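Beta-mannosidase (Trichoderma harzianum, PDB 4CVU) probably hydrolyses terminal beta-mannose residues from the non-reducing ends of oligosaccharides, as a fungal beta-mannosidase of glycoside hydrolase family 2. Local coordinates at residues S70-N75 with Q607-P612; W202-S207 with D710-P715; M600-T605 with G719-G724; V622-H627 with L634-H639. All coordinates share one frame; numbering follows the deposited sequence. Where two conformers were deposited one is given.

Contact 1. Residues S70-N75 with Q607-P612; sequences SNNGLN and QQAVDP. With CD (cadmium ion), chain N.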
loop_
_atom_site.group_PDB
_atom_site.type_symbol
_atom_site.label_atom_id
_atom_site.label_comp_id
_atom_site.label_asym_id
_atom_site.label_seq_id
_atom_site.Cartn_x
_atom_site.Cartn_y
_atom_site.Cartn_z
ATOM N N SER A 70 -7.937 -4.626 -7.830
ATOM C CA SER A 70 -8.524 -5.826 -7.288
ATOM C C SER A 70 -7.525 -6.743 -6.596
ATOM O O SER A 70 -7.886 -7.290 -5.591
ATOM C CB SER A 70 -9.272 -6.603 -8.322
ATOM O OG SER A 70 -9.557 -5.784 -9.380
ATOM N N ASN A 71 -6.278 -6.875 -7.087
ATOM C CA ASN A 71 -5.293 -7.790 -6.447
ATOM C C ASN A 71 -4.828 -7.394 -5.034
ATOM O O ASN A 71 -4.152 -8.153 -4.394
ATOM C CB ASN A 71 -4.035 -7.963 -7.305
ATOM C CG ASN A 71 -4.306 -8.685 -8.627
ATOM O OD1 ASN A 71 -5.217 -9.481 -8.761
ATOM N ND2 ASN A 71 -3.460 -8.438 -9.577
ATOM N N ASN A 72 -5.099 -6.154 -4.621
ATOM C CA ASN A 72 -4.615 -5.627 -3.341
ATOM C C ASN A 72 -5.232 -6.159 -2.061
ATOM O O ASN A 72 -6.423 -6.415 -2.015
ATOM C CB ASN A 72 -4.789 -4.085 -3.306
ATOM C CG ASN A 72 -3.826 -3.372 -4.247
ATOM O OD1 ASN A 72 -3.059 -4.020 -4.936
ATOM N ND2 ASN A 72 -3.884 -2.049 -4.317
ATOM N N GLY A 73 -4.398 -6.333 -1.021
ATOM C CA GLY A 73 -4.872 -6.425 0.360
ATOM C C GLY A 73 -5.775 -7.629 0.601
ATOM O O GLY A 73 -5.381 -8.767 0.281
ATOM N N LEU A 74 -6.966 -7.406 1.173
ATOM C CA LEU A 74 -7.891 -8.525 1.402
ATOM C C LEU A 74 -9.099 -8.383 0.507
ATOM O O LEU A 74 -10.201 -8.774 0.890
ATOM C CB LEU A 74 -8.314 -8.627 2.882
ATOM C CG LEU A 74 -7.189 -9.055 3.825
ATOM C CD1 LEU A 74 -7.652 -8.814 5.256
ATOM C CD2 LEU A 74 -6.767 -10.518 3.619
ATOM N N ASN A 75 -8.879 -7.848 -0.699
ATOM C CA ASN A 75 -9.942 -7.641 -1.702
ATOM C C ASN A 75 -10.629 -8.880 -2.196
ATOM O O ASN A 75 -11.715 -8.769 -2.746
ATOM C CB ASN A 75 -9.437 -6.893 -2.913
ATOM C CG ASN A 75 -9.353 -5.361 -2.682
ATOM O OD1 ASN A 75 -8.763 -4.646 -3.502
ATOM N ND2 ASN A 75 -9.872 -4.872 -1.594
ATOM N N GLN A 607 5.249 -5.985 -2.040
ATOM C CA GLN A 607 5.086 -4.542 -1.867
ATOM C C GLN A 607 4.074 -3.914 -2.838
ATOM O O GLN A 607 3.585 -2.781 -2.633
ATOM C CB GLN A 607 6.443 -3.851 -1.973
ATOM C CG GLN A 607 7.251 -3.927 -0.699
ATOM C CD GLN A 607 8.647 -3.366 -0.869
ATOM O OE1 GLN A 607 9.330 -3.567 -1.891
ATOM N NE2 GLN A 607 9.061 -2.655 0.106
ATOM N N GLN A 608 3.774 -4.629 -3.916
ATOM C CA GLN A 608 2.818 -4.151 -4.900
ATOM C C GLN A 608 1.385 -4.208 -4.366
ATOM O O GLN A 608 0.566 -3.435 -4.793
ATOM C CB GLN A 608 2.905 -5.004 -6.179
ATOM C CG GLN A 608 4.243 -4.918 -6.886
ATOM C CD GLN A 608 4.390 -5.926 -8.014
ATOM O OE1 GLN A 608 3.461 -6.673 -8.357
ATOM N NE2 GLN A 608 5.562 -5.936 -8.613
ATOM N N ALA A 609 1.087 -5.206 -3.517
ATOM C CA ALA A 609 -0.282 -5.595 -3.198
ATOM C C ALA A 609 -0.679 -5.404 -1.750
ATOM O O ALA A 609 -1.847 -5.310 -1.465
ATOM C CB ALA A 609 -0.493 -7.069 -3.590
ATOM N N VAL A 610 0.281 -5.320 -0.835
ATOM C CA VAL A 610 0.026 -5.354 0.599
ATOM C C VAL A 610 0.598 -4.142 1.343
ATOM O O VAL A 610 1.670 -3.668 0.995
ATOM C CB VAL A 610 0.634 -6.662 1.156
ATOM C CG1 VAL A 610 0.854 -6.590 2.637
ATOM C CG2 VAL A 610 -0.271 -7.833 0.828
ATOM N N ASP A 611 -0.079 -3.706 2.413
ATOM C CA ASP A 611 0.403 -2.577 3.227
ATOM C C ASP A 611 1.763 -2.827 3.833
ATOM O O ASP A 611 2.103 -3.976 4.156
ATOM C CB ASP A 611 -0.563 -2.250 4.360
ATOM C CG ASP A 611 -1.882 -1.836 3.862
ATOM O OD1 ASP A 611 -1.953 -1.544 2.653
ATOM O OD2 ASP A 611 -2.917 -1.902 4.622
ATOM N N PRO A 612 2.565 -1.773 3.964
ATOM C CA PRO A 612 3.887 -1.868 4.606
ATOM C C PRO A 612 3.824 -2.603 5.949
ATOM O O PRO A 612 4.593 -3.541 6.168
ATOM C CB PRO A 612 4.299 -0.394 4.814
ATOM C CG PRO A 612 3.557 0.365 3.758
ATOM C CD PRO A 612 2.263 -0.401 3.490
HETATM CD CD CD N . -4.369 -0.452 3.439
HETATM O O HOH W 1 -1.392 -3.676 -6.869
HETATM O O HOH W 2 -1.209 -1.761 -5.180
HETATM O O HOH W 3 -6.786 -0.379 4.609
HETATM O O HOH W 4 -4.524 0.897 1.687
HETATM O O HOH W 5 -5.329 -2.629 2.305
#
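The backbone of Ala-609 lies above the plane of the flat Asn-72 carboxamide, displaced toward the OD1 side: Ala-609 CA lies 3.6 Å from Asn-72 OD1, and Ala-609 O is 3.9 Å from Asn-72 CG. At the edge of the amide, a water stands 2.6 Å from Asn-72 OD1 and also reaches Gln-608 O; it is placed to donate to either, though not surely to both. A second water is within 2.5 Å of Gln-608 O and accepts a weak bond from Asn-72 ND2. The direct polar tie is from Gly-73 N to Ala-609 O, 2.8 Å and bent to 141° at the hydrogen, with the donor tilted out of the carbonyl plane. Beyond it both carboxylate oxygens of Asp-611 hold a cadmium ion, unequally, OD2 at 2.4 Å and OD1 at 2.8 Å, and three waters are further ligands. The Asn-72 side chain comes within about 2 Å of another cadmium ion and packs on Asp-611 of the second subunit, consistent with metal sites shared across the two subunits. The loop 70-75, from the galactose-binding-like domain and just ahead of helix 75-78, thus meets the last turn of helix 603-609, while Arg-625 of helix 620-625 packs on Ala-609 and bonds the carbonyls of Asn-71 and Gly-73.

Contact 2. Residues W202-S207 with D710-P715; sequences WGPAFS and DIWQAP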
loop_
_atom_site.group_PDB
_atom_site.type_symbol
_atom_site.label_atom_id
_atom_site.label_comp_id
_atom_site.label_asym_id
_atom_site.label_seq_id
_atom_site.Cartn_x
_atom_site.Cartn_y
_atom_site.Cartn_z
ATOM N N TRP A 202 -3.861 -21.199 -5.793
ATOM C CA TRP A 202 -2.870 -20.182 -6.057
ATOM C C TRP A 202 -3.484 -18.847 -6.480
ATOM O O TRP A 202 -2.752 -18.009 -6.913
ATOM C CB TRP A 202 -1.869 -20.596 -7.161
ATOM C CG TRP A 202 -2.456 -21.453 -8.210
ATOM C CD1 TRP A 202 -2.245 -22.812 -8.366
ATOM C CD2 TRP A 202 -3.403 -21.079 -9.196
ATOM N NE1 TRP A 202 -2.997 -23.281 -9.403
ATOM C CE2 TRP A 202 -3.709 -22.231 -9.936
ATOM C CE3 TRP A 202 -4.029 -19.862 -9.547
ATOM C CZ2 TRP A 202 -4.615 -22.211 -10.979
ATOM C CZ3 TRP A 202 -4.883 -19.847 -10.589
ATOM C CH2 TRP A 202 -5.185 -20.990 -11.306
ATOM N N GLY A 203 -4.782 -18.673 -6.398
ATOM C CA GLY A 203 -5.434 -17.442 -6.955
ATOM C C GLY A 203 -6.728 -17.107 -6.276
ATOM O O GLY A 203 -7.281 -17.935 -5.505
ATOM N N PRO A 204 -7.215 -15.859 -6.496
ATOM C CA PRO A 204 -8.414 -15.306 -5.868
ATOM C C PRO A 204 -9.686 -15.722 -6.602
ATOM O O PRO A 204 -9.629 -16.390 -7.687
ATOM C CB PRO A 204 -8.201 -13.776 -6.003
ATOM C CG PRO A 204 -7.442 -13.643 -7.289
ATOM C CD PRO A 204 -6.564 -14.882 -7.398
ATOM N N ALA A 205 -10.826 -15.340 -6.041
ATOM C CA ALA A 205 -12.110 -15.723 -6.577
ATOM C C ALA A 205 -12.962 -14.517 -6.862
ATOM O O ALA A 205 -13.916 -14.257 -6.098
ATOM C CB ALA A 205 -12.835 -16.608 -5.577
ATOM N N PHE A 206 -12.669 -13.819 -7.952
ATOM C CA PHE A 206 -13.378 -12.569 -8.265
ATOM C C PHE A 206 -14.666 -12.730 -9.068
ATOM O O PHE A 206 -15.457 -11.781 -9.152
ATOM C CB PHE A 206 -12.424 -11.572 -8.941
ATOM C CG PHE A 206 -11.382 -11.019 -8.005
ATOM C CD1 PHE A 206 -11.768 -10.368 -6.837
ATOM C CD2 PHE A 206 -10.027 -11.185 -8.260
ATOM C CE1 PHE A 206 -10.829 -9.896 -5.955
ATOM C CE2 PHE A 206 -9.082 -10.701 -7.368
ATOM C CZ PHE A 206 -9.501 -10.048 -6.227
ATOM N N SER A 207 -14.849 -13.912 -9.681
ATOM C CA SER A 207 -15.979 -14.202 -10.559
ATOM C C SER A 207 -16.392 -12.989 -11.411
ATOM O O SER A 207 -17.557 -12.557 -11.354
ATOM C CB SER A 207 -17.184 -14.660 -9.747
ATOM O OG SER A 207 -18.278 -14.872 -10.609
ATOM N N ASP A 710 2.372 -16.801 -11.968
ATOM C CA ASP A 710 1.446 -16.366 -10.907
ATOM C C ASP A 710 0.313 -15.494 -11.454
ATOM O O ASP A 710 0.532 -14.678 -12.348
ATOM C CB ASP A 710 2.136 -15.512 -9.825
ATOM C CG ASP A 710 2.725 -16.332 -8.687
ATOM O OD1 ASP A 710 2.118 -17.325 -8.258
ATOM O OD2 ASP A 710 3.824 -15.950 -8.192
ATOM N N ILE A 711 -0.881 -15.660 -10.878
ATOM C CA ILE A 711 -2.044 -14.832 -11.199
ATOM C C ILE A 711 -2.168 -13.580 -10.318
ATOM O O ILE A 711 -2.892 -12.641 -10.668
ATOM C CB ILE A 711 -3.327 -15.686 -11.068
ATOM C CG1 ILE A 711 -4.419 -15.139 -11.927
ATOM C CG2 ILE A 711 -3.781 -15.795 -9.641
ATOM C CD1 ILE A 711 -5.673 -16.013 -11.959
ATOM N N TRP A 712 -1.445 -13.567 -9.193
ATOM C CA TRP A 712 -1.407 -12.431 -8.268
ATOM C C TRP A 712 -0.243 -12.607 -7.272
ATOM O O TRP A 712 0.496 -13.587 -7.338
ATOM C CB TRP A 712 -2.771 -12.227 -7.556
ATOM C CG TRP A 712 -3.143 -13.222 -6.505
ATOM C CD1 TRP A 712 -2.753 -14.509 -6.412
ATOM C CD2 TRP A 712 -4.016 -12.985 -5.389
ATOM N NE1 TRP A 712 -3.321 -15.097 -5.312
ATOM C CE2 TRP A 712 -4.099 -14.179 -4.667
ATOM C CE3 TRP A 712 -4.719 -11.877 -4.930
ATOM C CZ2 TRP A 712 -4.869 -14.302 -3.493
ATOM C CZ3 TRP A 712 -5.485 -12.000 -3.744
ATOM C CH2 TRP A 712 -5.545 -13.219 -3.054
ATOM N N GLN A 713 -0.145 -11.715 -6.300
ATOM C CA GLN A 713 0.995 -11.665 -5.380
ATOM C C GLN A 713 0.735 -12.511 -4.137
ATOM O O GLN A 713 -0.007 -12.108 -3.251
ATOM C CB GLN A 713 1.281 -10.211 -5.019
ATOM C CG GLN A 713 1.485 -9.346 -6.226
ATOM C CD GLN A 713 0.227 -8.796 -6.741
ATOM O OE1 GLN A 713 -0.860 -9.368 -6.524
ATOM N NE2 GLN A 713 0.322 -7.653 -7.417
ATOM N N ALA A 714 1.354 -13.685 -4.064
ATOM C CA ALA A 714 0.975 -14.616 -3.051
ATOM C C ALA A 714 1.936 -15.774 -3.040
ATOM O O ALA A 714 2.606 -16.032 -4.025
ATOM C CB ALA A 714 -0.458 -15.127 -3.341
ATOM N N PRO A 715 2.028 -16.485 -1.925
ATOM C CA PRO A 715 2.931 -17.644 -1.933
ATOM C C PRO A 715 2.351 -18.773 -2.757
ATOM O O PRO A 715 1.234 -19.213 -2.495
ATOM C CB PRO A 715 3.060 -18.015 -0.473
ATOM C CG PRO A 715 1.908 -17.443 0.192
ATOM C CD PRO A 715 1.382 -16.294 -0.623
HETATM O O HOH W 6 -0.650 -17.125 -8.440
#
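Pro-204 lies over one face of the Trp-712 indole, its CD 3.7 Å from the centroid of the five-membered ring and only 6° off the ring normal, a CH-pi contact. The rest of the pyrrolidine continues across the same face, with Pro-204 CB 4.0 Å from Trp-712 CZ3. Ile-711 fills the angle beside it: its CG2 touches Gly-203 CA at 3.6 Å and Pro-204 CD at 3.7 Å, and meets the Trp-202 ring at its edge, 4.1 Å from CE3. Trp-712 CB points toward the proline's segment, and chi1 (73°) puts CG between the backbone N and the carbonyl carbon. One water bridges the two segments, donating to Trp-202 O at 2.7 Å and to Asp-710 OD1, and accepting from Ile-711 N. Further out, Trp-202 stacks on Trp-200 and meets Trp-422 edge-to-face. A loop of the galactose-binding-like domain is thereby packed on the loop after strand 702-705 of the catalytic barrel. Backbone polar atoms are met partly by the water and partly by side chains, His-627 bonding Gly-203 O and Arg-625 Gln-713 O. With Arg-625 in cation-pi contact on the face opposite Pro-204, the polarisable indole probably mediates between a charge and an apolar ring.

Contact 3. Residues M600-T605 with G719-G724; sequences MPSIQT and GLEYDG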
loop_
_atom_site.group_PDB
_atom_site.type_symbol
_atom_site.label_atom_id
_atom_site.label_comp_id
_atom_site.label_asym_id
_atom_site.label_seq_id
_atom_site.Cartn_x
_atom_site.Cartn_y
_atom_site.Cartn_z
ATOM N N MET A 600 7.451 -18.129 -1.257
ATOM C CA MET A 600 7.040 -16.724 -1.177
ATOM C C MET A 600 7.493 -15.999 -2.390
ATOM O O MET A 600 8.542 -16.304 -2.942
ATOM C CB MET A 600 7.741 -16.059 0.005
ATOM C CG MET A 600 7.267 -16.287 1.399
ATOM S SD MET A 600 5.578 -15.895 1.620
ATOM C CE MET A 600 5.354 -15.898 3.368
ATOM N N PRO A 601 6.773 -14.923 -2.790
ATOM C CA PRO A 601 7.392 -14.112 -3.796
ATOM C C PRO A 601 8.365 -13.088 -3.178
ATOM O O PRO A 601 8.399 -12.885 -1.945
ATOM C CB PRO A 601 6.190 -13.345 -4.384
ATOM C CG PRO A 601 5.240 -13.193 -3.258
ATOM C CD PRO A 601 5.378 -14.521 -2.520
ATOM N N SER A 602 9.085 -12.362 -4.040
ATOM C CA SER A 602 9.985 -11.309 -3.584
ATOM C C SER A 602 9.232 -10.282 -2.739
ATOM O O SER A 602 8.027 -10.111 -2.887
ATOM C CB SER A 602 10.592 -10.601 -4.812
ATOM O OG SER A 602 9.555 -9.918 -5.488
ATOM N N ILE A 603 9.957 -9.609 -1.846
ATOM C CA ILE A 603 9.366 -8.493 -1.122
ATOM C C ILE A 603 8.925 -7.381 -2.092
ATOM O O ILE A 603 7.961 -6.659 -1.795
ATOM C CB ILE A 603 10.281 -7.941 0.006
ATOM C CG1 ILE A 603 9.567 -6.822 0.779
ATOM C CG2 ILE A 603 11.626 -7.441 -0.530
ATOM C CD1 ILE A 603 10.282 -6.374 2.032
ATOM N N GLN A 604 9.588 -7.233 -3.245
ATOM C CA GLN A 604 9.198 -6.124 -4.171
ATOM C C GLN A 604 7.832 -6.489 -4.752
ATOM O O GLN A 604 6.999 -5.627 -5.003
ATOM C CB GLN A 604 10.200 -5.900 -5.312
ATOM C CG GLN A 604 11.607 -5.434 -4.877
ATOM C CD GLN A 604 12.496 -6.533 -4.313
ATOM O OE1 GLN A 604 12.192 -7.696 -4.369
ATOM N NE2 GLN A 604 13.639 -6.141 -3.787
ATOM N N THR A 605 7.604 -7.803 -4.971
ATOM C CA THR A 605 6.310 -8.257 -5.465
ATOM C C THR A 605 5.240 -8.030 -4.350
ATOM O O THR A 605 4.242 -7.283 -4.582
ATOM C CB THR A 605 6.350 -9.699 -6.017
ATOM O OG1 THR A 605 7.011 -9.749 -7.321
ATOM C CG2 THR A 605 4.989 -10.215 -6.154
ATOM N N GLY A 719 7.338 -19.985 -10.650
ATOM C CA GLY A 719 8.704 -19.585 -10.833
ATOM C C GLY A 719 8.750 -18.111 -11.273
ATOM O O GLY A 719 9.740 -17.473 -11.078
ATOM N N LEU A 720 7.694 -17.632 -11.875
ATOM C CA LEU A 720 7.604 -16.217 -12.355
ATOM C C LEU A 720 6.456 -15.564 -11.627
ATOM O O LEU A 720 5.335 -16.051 -11.661
ATOM C CB LEU A 720 7.345 -16.167 -13.843
ATOM C CG LEU A 720 8.250 -16.974 -14.796
ATOM C CD1 LEU A 720 7.742 -16.809 -16.213
ATOM C CD2 LEU A 720 9.717 -16.625 -14.705
ATOM N N GLU A 721 6.748 -14.420 -11.019
ATOM C CA GLU A 721 5.825 -13.718 -10.160
ATOM C C GLU A 721 4.919 -12.858 -11.074
ATOM O O GLU A 721 5.144 -12.790 -12.301
ATOM C CB GLU A 721 6.621 -12.920 -9.074
ATOM C CG GLU A 721 7.491 -13.791 -8.145
ATOM C CD GLU A 721 8.475 -12.991 -7.275
ATOM O OE1 GLU A 721 8.385 -11.744 -7.223
ATOM O OE2 GLU A 721 9.318 -13.605 -6.595
ATOM N N TYR A 722 3.867 -12.296 -10.485
ATOM C CA TYR A 722 2.781 -11.698 -11.208
ATOM C C TYR A 722 3.270 -10.752 -12.293
ATOM O O TYR A 722 2.737 -10.750 -13.423
ATOM C CB TYR A 722 1.787 -11.017 -10.258
ATOM C CG TYR A 722 0.652 -10.235 -10.920
ATOM C CD1 TYR A 722 -0.378 -10.870 -11.654
ATOM C CD2 TYR A 722 0.602 -8.858 -10.805
ATOM C CE1 TYR A 722 -1.380 -10.130 -12.250
ATOM C CE2 TYR A 722 -0.398 -8.122 -11.396
ATOM C CZ TYR A 722 -1.415 -8.764 -12.108
ATOM O OH TYR A 722 -2.424 -7.976 -12.669
ATOM N N ASP A 723 4.319 -10.001 -11.974
ATOM C CA ASP A 723 4.750 -8.901 -12.884
ATOM C C ASP A 723 5.818 -9.438 -13.831
ATOM O O ASP A 723 6.321 -8.743 -14.689
ATOM C CB ASP A 723 5.209 -7.692 -12.104
ATOM C CG ASP A 723 6.589 -7.833 -11.457
ATOM O OD1 ASP A 723 7.201 -8.941 -11.296
ATOM O OD2 ASP A 723 7.025 -6.752 -11.014
ATOM N N GLY A 724 6.174 -10.699 -13.614
ATOM C CA GLY A 724 7.184 -11.343 -14.419
ATOM C C GLY A 724 8.514 -11.622 -13.742
ATOM O O GLY A 724 9.328 -12.313 -14.329
HETATM O O HOH W 7 8.394 -7.712 -8.559
HETATM O O HOH W 8 4.602 -9.012 -9.128
#
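Glu-721 reaches Ser-602 and Thr-605 with its chain extended beyond CG (chi2 168°), crossing the Thr-605 side chain obliquely and sliding its carboxylate under the start of helix 603-609. The Ser-602 N-H is shared, mainly with OE2 at 2.9 Å, the donor standing 44° out of the carboxylate plane, and weakly with OE1; OE2 has a further weak bond from Gln-676. OE1 takes the Ser-602 hydroxyl, OG at 2.8 Å, through its syn lone pair, and Thr-605 OG1 also comes up to OE1, at a separation too short to be trusted in detail. Pro-601 CB covers the carboxylate carbon, 3.7 Å from Glu-721 CD. A water donates to Thr-605 OG1 and to Asp-723 OD2, whose carboxylate also bonds Arg-725 N and Gln-608. A negative charge here would probably be favoured by the helix end. Ser-602 is the N-cap of helix 603-609, its OG accepting from Thr-605 N at 2.9 Å, and Glu-721, at the first position of the type I turn 721-724, binds that capping serine.

Contact 4. Residues V622-H627 with L634-H639; sequences VILRNH and LTRNIH. With NAG (2-acetamido-2-deoxy-beta-D-glucopyranose), chain L.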
loop_
_atom_site.group_PDB
_atom_site.type_symbol
_atom_site.label_atom_id
_atom_site.label_comp_id
_atom_site.label_asym_id
_atom_site.label_seq_id
_atom_site.Cartn_x
_atom_site.Cartn_y
_atom_site.Cartn_z
ATOM N N VAL A 622 -0.835 -11.659 4.693
ATOM C CA VAL A 622 0.018 -12.546 3.898
ATOM C C VAL A 622 -0.502 -14.001 4.023
ATOM O O VAL A 622 -0.569 -14.752 3.031
ATOM C CB VAL A 622 1.498 -12.423 4.332
ATOM C CG1 VAL A 622 2.321 -13.619 3.914
ATOM C CG2 VAL A 622 2.123 -11.120 3.813
ATOM N N ILE A 623 -0.880 -14.387 5.242
ATOM C CA ILE A 623 -1.444 -15.724 5.471
ATOM C C ILE A 623 -2.720 -15.900 4.664
ATOM O O ILE A 623 -2.891 -16.922 3.968
ATOM C CB ILE A 623 -1.766 -15.965 6.951
ATOM C CG1 ILE A 623 -0.491 -16.162 7.751
ATOM C CG2 ILE A 623 -2.686 -17.174 7.117
ATOM C CD1 ILE A 623 -0.698 -15.909 9.235
ATOM N N LEU A 624 -3.604 -14.897 4.718
ATOM C CA LEU A 624 -4.910 -15.010 4.030
ATOM C C LEU A 624 -4.775 -15.061 2.509
ATOM O O LEU A 624 -5.693 -15.481 1.826
ATOM C CB LEU A 624 -5.891 -13.908 4.462
ATOM C CG LEU A 624 -6.516 -14.162 5.857
ATOM C CD1 LEU A 624 -7.399 -13.015 6.328
ATOM C CD2 LEU A 624 -7.298 -15.473 5.849
ATOM N N ARG A 625 -3.630 -14.639 1.986
ATOM C CA ARG A 625 -3.373 -14.710 0.546
ATOM C C ARG A 625 -2.711 -16.019 0.145
ATOM O O ARG A 625 -2.593 -16.324 -1.052
ATOM C CB ARG A 625 -2.552 -13.524 0.110
ATOM C CG ARG A 625 -3.343 -12.224 0.142
ATOM C CD ARG A 625 -2.426 -11.040 -0.018
ATOM N NE ARG A 625 -1.986 -10.917 -1.415
ATOM C CZ ARG A 625 -2.576 -10.140 -2.337
ATOM N NH1 ARG A 625 -3.650 -9.421 -2.057
ATOM N NH2 ARG A 625 -2.126 -10.131 -3.581
ATOM N N ASN A 626 -2.328 -16.823 1.108
ATOM C CA ASN A 626 -1.822 -18.165 0.808
ATOM C C ASN A 626 -3.033 -19.078 0.687
ATOM O O ASN A 626 -3.707 -19.349 1.711
ATOM C CB ASN A 626 -0.920 -18.670 1.914
ATOM C CG ASN A 626 -0.225 -19.969 1.542
ATOM O OD1 ASN A 626 -0.605 -20.663 0.572
ATOM N ND2 ASN A 626 0.854 -20.239 2.219
ATOM N N HIS A 627 -3.318 -19.544 -0.537
ATOM C CA HIS A 627 -4.446 -20.417 -0.721
ATOM C C HIS A 627 -4.046 -21.863 -0.740
ATOM O O HIS A 627 -4.847 -22.704 -1.114
ATOM C CB HIS A 627 -5.264 -20.032 -1.942
ATOM C CG HIS A 627 -6.001 -18.738 -1.769
ATOM N ND1 HIS A 627 -6.718 -18.142 -2.778
ATOM C CD2 HIS A 627 -6.151 -17.941 -0.686
ATOM C CE1 HIS A 627 -7.286 -17.038 -2.332
ATOM N NE2 HIS A 627 -6.948 -16.885 -1.068
ATOM N N LEU A 634 -16.454 -20.264 1.744
ATOM C CA LEU A 634 -16.387 -18.811 1.792
ATOM C C LEU A 634 -15.814 -18.220 3.077
ATOM O O LEU A 634 -15.756 -17.020 3.211
ATOM C CB LEU A 634 -17.775 -18.231 1.494
ATOM C CG LEU A 634 -18.325 -18.396 0.072
ATOM C CD1 LEU A 634 -19.768 -17.912 -0.028
ATOM C CD2 LEU A 634 -17.488 -17.656 -0.961
ATOM N N THR A 635 -15.356 -19.041 4.021
ATOM C CA THR A 635 -14.813 -18.497 5.269
ATOM C C THR A 635 -13.402 -17.876 5.108
ATOM O O THR A 635 -12.710 -18.147 4.113
ATOM C CB THR A 635 -14.722 -19.561 6.371
ATOM O OG1 THR A 635 -13.792 -20.583 5.988
ATOM C CG2 THR A 635 -16.100 -20.169 6.643
ATOM N N ARG A 636 -13.006 -17.065 6.092
ATOM C CA ARG A 636 -11.609 -16.618 6.237
ATOM C C ARG A 636 -10.873 -17.718 6.967
ATOM O O ARG A 636 -10.758 -17.706 8.190
ATOM C CB ARG A 636 -11.493 -15.308 7.020
ATOM C CG ARG A 636 -12.093 -14.106 6.317
ATOM C CD ARG A 636 -11.647 -12.792 6.956
ATOM N NE ARG A 636 -12.133 -11.639 6.195
ATOM C CZ ARG A 636 -11.620 -10.412 6.251
ATOM N NH1 ARG A 636 -10.587 -10.130 7.040
ATOM N NH2 ARG A 636 -12.154 -9.445 5.517
ATOM N N ASN A 637 -10.380 -18.674 6.208
ATOM C CA ASN A 637 -9.834 -19.885 6.768
ATOM C C ASN A 637 -8.317 -19.745 7.058
ATOM O O ASN A 637 -7.451 -20.159 6.257
ATOM C CB ASN A 637 -10.171 -21.025 5.831
ATOM C CG ASN A 637 -10.055 -22.376 6.488
ATOM O OD1 ASN A 637 -9.279 -22.559 7.422
ATOM N ND2 ASN A 637 -10.852 -23.331 6.012
ATOM N N ILE A 638 -8.014 -19.171 8.219
ATOM C CA ILE A 638 -6.624 -18.962 8.676
ATOM C C ILE A 638 -5.948 -20.296 8.917
ATOM O O ILE A 638 -4.781 -20.466 8.626
ATOM C CB ILE A 638 -6.565 -18.083 9.971
ATOM C CG1 ILE A 638 -6.559 -16.612 9.607
ATOM C CG2 ILE A 638 -5.273 -18.297 10.766
ATOM C CD1 ILE A 638 -7.927 -16.048 9.525
ATOM N N HIS A 639 -6.686 -21.253 9.439
ATOM C CA HIS A 639 -6.114 -22.552 9.746
ATOM C C HIS A 639 -5.537 -23.249 8.486
ATOM O O HIS A 639 -4.410 -23.716 8.484
ATOM C CB HIS A 639 -7.164 -23.449 10.395
ATOM C CG HIS A 639 -6.697 -24.854 10.633
ATOM N ND1 HIS A 639 -6.047 -25.242 11.792
ATOM C CD2 HIS A 639 -6.772 -25.962 9.846
ATOM C CE1 HIS A 639 -5.752 -26.533 11.713
ATOM N NE2 HIS A 639 -6.175 -26.990 10.539
HETATM C C1 NAG L . -10.067 -26.508 5.010
HETATM C C2 NAG L . -9.573 -27.851 5.470
HETATM C C3 NAG L . -10.746 -28.814 5.556
HETATM C C4 NAG L . -11.814 -28.187 6.455
HETATM C C5 NAG L . -12.171 -26.782 5.960
HETATM C C6 NAG L . -13.204 -26.078 6.831
HETATM C C7 NAG L . -7.436 -28.938 4.905
HETATM C C8 NAG L . -6.471 -29.335 3.810
HETATM N N2 NAG L . -8.551 -28.301 4.542
HETATM O O3 NAG L . -10.260 -30.064 6.049
HETATM O O4 NAG L . -12.999 -28.972 6.498
HETATM O O5 NAG L . -10.998 -25.995 5.951
HETATM O O6 NAG L . -12.714 -26.023 8.147
HETATM O O7 NAG L . -7.143 -29.203 6.064
#
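Leu-624 CG and Ile-638 CG1 both lie anti to their carbonyl carbons, on the side of the backbone N (chi1 -76° and -86°), and the methyls of the two residues meet beyond. The side chains cross obliquely, and Leu-624 CD2 touches Ile-638 CD1 at 3.8 Å and CG1 at 4.0 Å. Leu-624 CD1 also lies 4.3 Å from Arg-636 CD, and Ile-623 CG2 is 4.2 Å from Ile-638 O. Helix 620-625 is joined to helix 638-655 by a connecting loop: the chain passes through two inverse gamma turns centred on Arg-636 and Asn-637, and helix 638-655 begins with Asn-637 as N-cap, its OD1 accepting from Asn-640 N. Asn-637 CG is anti to the backbone N, and its ND2 hydrogen-bonds the ring oxygen O5 of an N-acetylglucosamine, 2.7 Å away with 140° at the hydrogen. The sugar probably hangs on Asn-640, within an Asn-Ser-Thr sequon. Arg-636 NH1 makes a weak bond to Gly-65 O of the second subunit.

How the contacts relate
Contacts 1, 2 and 3 are buried, whereas contact 4 is only partly so, with Ile-638 exposed beside a glycan. Contacts 1 and 2 both join the galactose-binding-like domain to the catalytic part; contact 3 sets helix 603-609 against the loop after strand 702-705, and contact 4 sets helix 620-625 against helix 638-655. Helix 603-609 serves contact 3 at its start and contact 1 at its end: a carboxylate takes the Ser-602 N-H and a hydroxyl at the start, and a backbone N-H takes the Ala-609 carbonyl at the end. Contact 2 relies on aromatic packing, contact 4 on aliphatic. Arg-625, from a segment of contact 4, links it to contacts 1 and 2.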